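PDB 2YY5: tryptophan--tRNA ligase from Mycoplasma pneumoniae, which probably catalyses the ATP-dependent attachment of L-tryptophan to its cognate tRNA(Trp), with release of AMP and diphosphate. Local coordinates for residues D233-I238 with K243-V248; K225-A230 with N289-A294. The protein carries 1 engineered substitution. All blocks are in the same frame, centred on the assembly; numbering follows the deposited sequence.

Interaction 1: D233-I238 with K243-V248; sequences DSFNKI and KTQPGV
Asp233 faces the start of helix 246-259, where its carboxylate lies against the extended side chain of Gln245, OD2 being 3.4 Å from Gln245 CB. The same oxygen also lies 3.6 Å from Val248 CG2. The carboxylate and the Gln245 amide are turned 61° from each other. With CG held between the backbone N and the carbonyl carbon (chi1 55°), OD1 turns to its own segment and accepts a hydrogen bond from Phe235 N, two residues on, at 3.0 Å, forming an Asx turn; Tyr284 OH is a second partner of this oxygen. The Phe235 ring crosses the Gln245 side chain at a slant, CD2 lying 4.1 Å from Gln245 CG. Further on, the Lys237 carbonyl also borders the Gln245 amide, while the lysine's amino group points off from helix 246-259. Ile238 closes the contact by apolar packing, its CA 4.0 Å from Val248 CG1. Gln245 is the N-cap residue, so this loop after helix 220-228 folds over the beginning of helix 246-259, and both rest on the first turn of helix 284-308, where Tyr284 meets Ile238, Gln245 and Val248.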
loop_
_atom_site.group_PDB
_atom_site.type_symbol
_atom_site.label_atom_id
_atom_site.label_comp_id
_atom_site.label_asym_id
_atom_site.label_seq_id
_atom_site.Cartn_x
_atom_site.Cartn_y
_atom_site.Cartn_z
ATOM N N ASP B 233 18.172 -5.110 42.360
ATOM C CA ASP B 233 17.333 -5.863 43.285
ATOM C C ASP B 233 18.032 -5.890 44.633
ATOM O O ASP B 233 19.139 -5.365 44.761
ATOM C CB ASP B 233 17.117 -7.292 42.766
ATOM C CG ASP B 233 18.421 -8.019 42.492
ATOM O OD1 ASP B 233 19.211 -8.209 43.441
ATOM O OD2 ASP B 233 18.661 -8.402 41.328
ATOM N N SER B 234 17.402 -6.495 45.636
ATOM C CA SER B 234 18.015 -6.556 46.959
ATOM C C SER B 234 18.450 -7.964 47.361
ATOM O O SER B 234 18.349 -8.350 48.531
ATOM C CB SER B 234 17.074 -5.958 48.023
ATOM O OG SER B 234 15.779 -6.527 47.970
ATOM N N PHE B 235 18.949 -8.717 46.380
ATOM C CA PHE B 235 19.429 -10.083 46.601
ATOM C C PHE B 235 20.956 -10.113 46.597
ATOM O O PHE B 235 21.566 -11.117 46.951
ATOM C CB PHE B 235 18.930 -11.024 45.496
ATOM C CG PHE B 235 17.443 -11.216 45.479
ATOM C CD1 PHE B 235 16.778 -11.724 46.594
ATOM C CD2 PHE B 235 16.705 -10.910 44.336
ATOM C CE1 PHE B 235 15.395 -11.926 46.574
ATOM C CE2 PHE B 235 15.324 -11.108 44.303
ATOM C CZ PHE B 235 14.666 -11.618 45.425
ATOM N N ASN B 236 21.557 -9.002 46.186
ATOM C CA ASN B 236 23.007 -8.865 46.097
ATOM C C ASN B 236 23.727 -10.112 45.599
ATOM O O ASN B 236 24.526 -10.718 46.317
ATOM C CB ASN B 236 23.592 -8.422 47.440
ATOM C CG ASN B 236 25.096 -8.218 47.379
ATOM O OD1 ASN B 236 25.869 -9.142 47.626
ATOM N ND2 ASN B 236 25.517 -7.008 47.029
ATOM N N LYS B 237 23.447 -10.489 44.357
ATOM C CA LYS B 237 24.078 -11.654 43.752
ATOM C C LYS B 237 24.173 -11.448 42.249
ATOM O O LYS B 237 23.156 -11.434 41.558
ATOM C CB LYS B 237 23.262 -12.913 44.036
ATOM C CG LYS B 237 24.056 -14.197 43.859
ATOM C CD LYS B 237 24.758 -14.613 45.154
ATOM C CE LYS B 237 25.722 -13.549 45.676
ATOM N NZ LYS B 237 26.227 -13.881 47.043
ATOM N N ILE B 238 25.392 -11.282 41.743
ATOM C CA ILE B 238 25.584 -11.078 40.311
ATOM C C ILE B 238 25.695 -12.410 39.580
ATOM O O ILE B 238 26.662 -13.153 39.749
ATOM C CB ILE B 238 26.838 -10.228 40.027
ATOM C CG1 ILE B 238 26.677 -8.844 40.670
ATOM C CG2 ILE B 238 27.033 -10.074 38.526
ATOM C CD1 ILE B 238 27.963 -8.045 40.775
ATOM N N LYS B 243 14.690 -14.707 34.853
ATOM C CA LYS B 243 13.446 -14.878 35.588
ATOM C C LYS B 243 13.339 -14.206 36.959
ATOM O O LYS B 243 12.307 -13.617 37.277
ATOM C CB LYS B 243 13.141 -16.372 35.722
ATOM C CG LYS B 243 12.870 -17.078 34.393
ATOM C CD LYS B 243 11.671 -16.461 33.675
ATOM C CE LYS B 243 11.385 -17.145 32.342
ATOM N NZ LYS B 243 10.213 -16.533 31.645
ATOM N N THR B 244 14.392 -14.279 37.769
ATOM C CA THR B 244 14.347 -13.693 39.108
ATOM C C THR B 244 15.052 -12.354 39.314
ATOM O O THR B 244 14.684 -11.594 40.212
ATOM C CB THR B 244 14.886 -14.682 40.146
ATOM O OG1 THR B 244 16.204 -15.103 39.773
ATOM C CG2 THR B 244 13.978 -15.890 40.232
ATOM N N GLN B 245 16.070 -12.067 38.507
ATOM C CA GLN B 245 16.793 -10.800 38.617
ATOM C C GLN B 245 16.945 -10.151 37.242
ATOM O O GLN B 245 18.055 -10.039 36.713
ATOM C CB GLN B 245 18.158 -11.038 39.239
ATOM C CG GLN B 245 18.070 -11.743 40.559
ATOM C CD GLN B 245 19.424 -11.990 41.166
ATOM O OE1 GLN B 245 20.091 -11.062 41.622
ATOM N NE2 GLN B 245 19.850 -13.246 41.166
ATOM N N PRO B 246 15.823 -9.703 36.650
ATOM C CA PRO B 246 15.838 -9.068 35.330
ATOM C C PRO B 246 16.862 -7.949 35.193
ATOM O O PRO B 246 17.624 -7.921 34.229
ATOM C CB PRO B 246 14.397 -8.587 35.166
ATOM C CG PRO B 246 13.955 -8.358 36.570
ATOM C CD PRO B 246 14.493 -9.567 37.268
ATOM N N GLY B 247 16.880 -7.036 36.159
ATOM C CA GLY B 247 17.821 -5.926 36.124
ATOM C C GLY B 247 19.274 -6.362 36.034
ATOM O O GLY B 247 19.945 -6.101 35.039
ATOM N N VAL B 248 19.767 -7.031 37.071
ATOM C CA VAL B 248 21.152 -7.489 37.086
ATOM C C VAL B 248 21.496 -8.395 35.906
ATOM O O VAL B 248 22.553 -8.252 35.297
ATOM C CB VAL B 248 21.474 -8.224 38.403
ATOM C CG1 VAL B 248 22.776 -9.007 38.276
ATOM C CG2 VAL B 248 21.583 -7.210 39.524
#

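Interaction 2: K225-A230 with N289-A294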
loop_
_atom_site.group_PDB
_atom_site.type_symbol
_atom_site.label_atom_id
_atom_site.label_comp_id
_atom_site.label_asym_id
_atom_site.label_seq_id
_atom_site.Cartn_x
_atom_site.Cartn_y
_atom_site.Cartn_z
ATOM N N LYS B 225 25.231 8.443 34.161
ATOM C CA LYS B 225 24.106 8.598 35.080
ATOM C C LYS B 225 23.044 7.502 34.925
ATOM O O LYS B 225 22.568 6.932 35.912
ATOM C CB LYS B 225 23.443 9.969 34.893
ATOM C CG LYS B 225 22.382 10.293 35.954
ATOM C CD LYS B 225 21.467 11.455 35.550
ATOM C CE LYS B 225 20.488 11.046 34.445
ATOM N NZ LYS B 225 19.533 12.138 34.068
ATOM N N LYS B 226 22.675 7.206 33.684
ATOM C CA LYS B 226 21.647 6.203 33.419
ATOM C C LYS B 226 21.972 4.823 33.961
ATOM O O LYS B 226 21.106 4.152 34.521
ATOM C CB LYS B 226 21.385 6.107 31.915
ATOM C CG LYS B 226 20.720 7.333 31.350
ATOM C CD LYS B 226 20.405 7.178 29.886
ATOM C CE LYS B 226 19.599 8.371 29.416
ATOM N NZ LYS B 226 19.215 8.249 27.999
ATOM N N ILE B 227 23.219 4.405 33.790
ATOM C CA ILE B 227 23.644 3.096 34.244
ATOM C C ILE B 227 23.763 3.049 35.759
ATOM O O ILE B 227 23.353 2.070 36.388
ATOM C CB ILE B 227 24.967 2.709 33.558
ATOM C CG1 ILE B 227 24.701 2.488 32.064
ATOM C CG2 ILE B 227 25.545 1.457 34.182
ATOM C CD1 ILE B 227 25.929 2.461 31.194
ATOM N N ARG B 228 24.295 4.116 36.348
ATOM C CA ARG B 228 24.443 4.182 37.796
ATOM C C ARG B 228 23.095 4.026 38.483
ATOM O O ARG B 228 23.019 3.547 39.606
ATOM C CB ARG B 228 25.038 5.520 38.212
ATOM C CG ARG B 228 25.254 5.642 39.710
ATOM C CD ARG B 228 26.686 5.319 40.054
ATOM N NE ARG B 228 27.578 6.258 39.379
ATOM C CZ ARG B 228 28.904 6.201 39.417
ATOM N NH1 ARG B 228 29.625 7.106 38.768
ATOM N NH2 ARG B 228 29.508 5.240 40.098
ATOM N N GLN B 229 22.037 4.446 37.797
ATOM C CA GLN B 229 20.678 4.385 38.330
ATOM C C GLN B 229 19.901 3.147 37.888
ATOM O O GLN B 229 18.722 3.002 38.222
ATOM C CB GLN B 229 19.877 5.608 37.883
ATOM C CG GLN B 229 20.515 6.955 38.124
ATOM C CD GLN B 229 19.752 8.053 37.407
ATOM O OE1 GLN B 229 19.635 8.044 36.177
ATOM N NE2 GLN B 229 19.216 8.997 38.169
ATOM N N ALA B 230 20.539 2.273 37.115
ATOM C CA ALA B 230 19.866 1.066 36.634
ATOM C C ALA B 230 19.273 0.296 37.803
ATOM O O ALA B 230 19.974 -0.013 38.768
ATOM C CB ALA B 230 20.851 0.179 35.866
ATOM N N ASN B 289 29.807 -0.092 37.001
ATOM C CA ASN B 289 31.062 0.553 36.641
ATOM C C ASN B 289 31.655 -0.042 35.373
ATOM O O ASN B 289 32.034 0.688 34.460
ATOM C CB ASN B 289 32.078 0.409 37.773
ATOM C CG ASN B 289 32.140 1.633 38.656
ATOM O OD1 ASN B 289 31.322 1.814 39.556
ATOM N ND2 ASN B 289 33.112 2.498 38.389
ATOM N N ALA B 290 31.743 -1.371 35.331
ATOM C CA ALA B 290 32.299 -2.072 34.181
ATOM C C ALA B 290 31.390 -1.939 32.959
ATOM O O ALA B 290 31.864 -1.865 31.819
ATOM C CB ALA B 290 32.514 -3.539 34.524
ATOM N N LEU B 291 30.082 -1.911 33.203
ATOM C CA LEU B 291 29.111 -1.772 32.127
ATOM C C LEU B 291 29.217 -0.374 31.539
ATOM O O LEU B 291 29.137 -0.196 30.324
ATOM C CB LEU B 291 27.694 -2.000 32.651
ATOM C CG LEU B 291 26.568 -1.846 31.625
ATOM C CD1 LEU B 291 26.786 -2.829 30.477
ATOM C CD2 LEU B 291 25.214 -2.080 32.299
ATOM N N THR B 292 29.408 0.614 32.411
ATOM C CA THR B 292 29.530 1.999 31.977
ATOM C C THR B 292 30.775 2.232 31.127
ATOM O O THR B 292 30.757 3.061 30.223
ATOM C CB THR B 292 29.559 2.969 33.181
ATOM O OG1 THR B 292 28.280 2.966 33.828
ATOM C CG2 THR B 292 29.876 4.380 32.720
ATOM N N GLU B 293 31.850 1.505 31.407
ATOM C CA GLU B 293 33.084 1.666 30.640
ATOM C C GLU B 293 32.951 1.021 29.261
ATOM O O GLU B 293 33.266 1.644 28.252
ATOM C CB GLU B 293 34.270 1.050 31.391
ATOM C CG GLU B 293 35.633 1.367 30.786
ATOM C CD GLU B 293 36.764 0.638 31.502
ATOM O OE1 GLU B 293 36.825 0.723 32.748
ATOM O OE2 GLU B 293 37.589 -0.014 30.827
ATOM N N ALA B 294 32.484 -0.225 29.221
ATOM C CA ALA B 294 32.306 -0.923 27.955
ATOM C C ALA B 294 31.345 -0.124 27.079
ATOM O O ALA B 294 31.555 0.029 25.872
ATOM C CB ALA B 294 31.756 -2.310 28.201
#
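Ile227, on the last turn of helix 220-228, drives its branched side chain against Thr292 and Leu291 of helix 284-308 and contributes far more buried surface than any other residue here. The Thr292 hydroxyl sits against the branch point of the isoleucine, with CB, CG2 and CD1 all around it; CD1 of Ile227 lies 3.6 Å from Thr292 OG1. CG2, anti to the backbone N, also meets Leu291 CD2 at 4.0 Å, and so bridges two consecutive residues of the opposing helix. The CG1 arm, extended at chi2 (165°), carries CD1 on to the Thr292 backbone, 3.7 Å from its CA. Lys288 and Thr295, one turn before and roughly one after, add to the surface that Ile227 touches.

Thr292 offers Ile227 its hydroxyl side, yet the polar need of OG1 is met within its own helix by a hydrogen bond with Lys288 O. Leu291 supplies a methyl and is also packed on Met251 and Ile254 of helix 246-259, so the apolar patch merges into a three-helix core. At the solvent side the bent Arg228 side chain brings its guanidinium loosely near the Asn289 amide, the two planes 76° apart.

The ATP site is near but not part of the contact: the side chain of Ile227 is about 8 Å from that of Met203 in the KMSKS region, which probably binds ATP. No hydrogen bond joins the two segments directly; their grip is mainly apolar. The polar tie is made beside them, where Lys288 NZ bonds to Arg228 O and Ala230 O, and its positive charge probably suits the carbonyl-rich C-terminal end of helix 220-228.

Following the chain, helix 220-228 ends in the first segment of interaction 2, and the next residues run almost at once into 233-238. Interaction 1 then closes a short loop of four intervening residues against 243-248, at the start of helix 246-259. Only after that helix and two shorter ones does the chain reach 289-294 and close the much longer loop of interaction 2, inside which interaction 1 is nested. The centres are 16 Å apart and the two contacts do not otherwise touch. Helix 284-308 serves both, with Tyr284 touching interaction 1 and later turns in interaction 2, so the helices before and after the loop are gathered onto one common support.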